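Local coordinates for cyclic dimeric GMP binding protein (Pseudomonas fluorescens, PDB 3PJV) that probably relays cytoplasmic cyclic di-GMP binding across the inner membrane through its periplasmic domain to control proteolysis by LapG, at residues 50-54 and 118-122. Coordinates in Å, arbitrary orientation, origin at the centre of the assembly. Numbering follows the deposited sequence.
Sequences FDSGY and FALAK
A type I beta turn following one helix packs on a later helix of the LapD/MoxY periplasmic domain, a compact example of turn-on-helix packing. Helix 39-50 runs out into this turn, F50 to G53, with G53 N hydrogen-bonded to F50 O at 3.0 Å. G53 takes a positive phi (90/-2), and its CA is the nearest to segment 118-122, 5.5 Å from the CA of F118. A CB here would clash with K122 CD and jam against the preceding carbonyl. F118 and K122, one helical turn apart, both point toward the turn. F118 (chi1 m) offers a ring face to the edge of Y54 (chi1 m) in an offset edge-to-face pair, centroids 5.1 Å apart and planes at 72°, with Y54 CD1 3.5 Å from F118 CD2. Both rings also meet Y54 of the second subunit, so the contact continues into the dimer interface. K122 (m, t, p, t) lays its chain along the turn, CD 3.9 Å from G53 CA. K122 NZ lies 2.8 Å from D51 O, at an angle too poor for a hydrogen bond; one water bridges K122 NZ (2.9 Å) to F50 O (2.9 Å), another K122 NZ (2.9 Å) to S52 O (3.1 Å).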
loop_
_atom_site.group_PDB
_atom_site.type_symbol
_atom_site.label_atom_id
_atom_site.label_comp_id
_atom_site.label_asym_id
_atom_site.label_seq_id
_atom_site.Cartn_x
_atom_site.Cartn_y
_atom_site.Cartn_z
ATOM N N PHE A 50 3.142 -10.080 -0.474
ATOM C CA PHE A 50 2.995 -10.049 0.976
ATOM C C PHE A 50 4.078 -9.208 1.652
ATOM O O PHE A 50 3.863 -8.643 2.715
ATOM C CB PHE A 50 3.031 -11.451 1.553
ATOM C CG PHE A 50 2.802 -11.498 3.035
ATOM C CD1 PHE A 50 3.865 -11.657 3.906
ATOM C CD2 PHE A 50 1.522 -11.378 3.558
ATOM C CE1 PHE A 50 3.662 -11.700 5.269
ATOM C CE2 PHE A 50 1.316 -11.423 4.922
ATOM C CZ PHE A 50 2.385 -11.583 5.776
ATOM N N ASP A 51 5.247 -9.150 1.033
ATOM C CA ASP A 51 6.400 -8.518 1.676
ATOM C C ASP A 51 6.257 -7.005 1.889
ATOM O O ASP A 51 7.068 -6.396 2.584
ATOM C CB ASP A 51 7.685 -8.860 0.920
ATOM C CG ASP A 51 8.158 -10.281 1.187
ATOM O OD1 ASP A 51 7.591 -10.946 2.081
ATOM O OD2 ASP A 51 9.109 -10.727 0.515
ATOM N N SER A 52 5.229 -6.401 1.298
ATOM C CA SER A 52 4.941 -4.983 1.527
ATOM C C SER A 52 4.482 -4.730 2.958
ATOM O O SER A 52 4.643 -3.629 3.490
ATOM C CB SER A 52 3.848 -4.496 0.574
ATOM O OG SER A 52 2.637 -5.210 0.780
ATOM N N GLY A 53 3.850 -5.737 3.556
ATOM C CA GLY A 53 3.279 -5.572 4.881
ATOM C C GLY A 53 1.840 -5.083 4.847
ATOM O O GLY A 53 1.219 -4.934 5.891
ATOM N N TYR A 54 1.302 -4.840 3.648
ATOM C CA TYR A 54 -0.046 -4.270 3.537
ATOM C C TYR A 54 -1.156 -5.269 3.859
ATOM O O TYR A 54 -2.317 -4.875 4.021
ATOM C CB TYR A 54 -0.319 -3.709 2.136
ATOM C CG TYR A 54 0.646 -2.644 1.661
ATOM C CD1 TYR A 54 1.323 -1.833 2.560
ATOM C CD2 TYR A 54 0.878 -2.456 0.300
ATOM C CE1 TYR A 54 2.210 -0.861 2.117
ATOM C CE2 TYR A 54 1.761 -1.495 -0.150
ATOM C CZ TYR A 54 2.427 -0.703 0.755
ATOM O OH TYR A 54 3.305 0.251 0.299
ATOM N N PHE A 118 3.869 0.558 7.626
ATOM C CA PHE A 118 3.894 -0.898 7.686
ATOM C C PHE A 118 5.318 -1.408 7.860
ATOM O O PHE A 118 5.561 -2.369 8.593
ATOM C CB PHE A 118 3.248 -1.513 6.430
ATOM C CG PHE A 118 1.797 -1.141 6.250
ATOM C CD1 PHE A 118 0.796 -1.891 6.850
ATOM C CD2 PHE A 118 1.443 -0.021 5.512
ATOM C CE1 PHE A 118 -0.541 -1.544 6.690
ATOM C CE2 PHE A 118 0.110 0.334 5.359
ATOM C CZ PHE A 118 -0.880 -0.431 5.945
ATOM N N ALA A 119 6.253 -0.784 7.160
ATOM C CA ALA A 119 7.660 -1.130 7.316
ATOM C C ALA A 119 8.116 -0.947 8.776
ATOM O O ALA A 119 8.748 -1.828 9.369
ATOM C CB ALA A 119 8.505 -0.283 6.377
ATOM N N LEU A 120 7.780 0.198 9.356
ATOM C CA LEU A 120 8.159 0.467 10.746
ATOM C C LEU A 120 7.517 -0.530 11.703
ATOM O O LEU A 120 8.155 -0.979 12.665
ATOM C CB LEU A 120 7.800 1.897 11.131
ATOM C CG LEU A 120 8.693 2.949 10.471
ATOM C CD1 LEU A 120 8.050 4.322 10.525
ATOM C CD2 LEU A 120 10.073 2.936 11.136
ATOM N N ALA A 121 6.255 -0.873 11.451
ATOM C CA ALA A 121 5.565 -1.850 12.294
ATOM C C ALA A 121 6.292 -3.183 12.276
ATOM O O ALA A 121 6.482 -3.802 13.313
ATOM C CB ALA A 121 4.114 -2.029 11.877
ATOM N N LYS A 122 6.700 -3.627 11.090
ATOM C CA LYS A 122 7.415 -4.897 10.970
ATOM C C LYS A 122 8.782 -4.867 11.660
ATOM O O LYS A 122 9.198 -5.841 12.305
ATOM C CB LYS A 122 7.553 -5.280 9.495
ATOM C CG LYS A 122 6.232 -5.694 8.873
ATOM C CD LYS A 122 6.316 -5.695 7.355
ATOM C CE LYS A 122 7.455 -6.570 6.852
ATOM N NZ LYS A 122 7.476 -6.565 5.357
HETATM O O HOH W 1 5.298 -8.415 5.230
HETATM O O HOH W 2 7.429 -3.744 4.743
HETATM O O HOH W 3 2.772 -4.220 8.928
#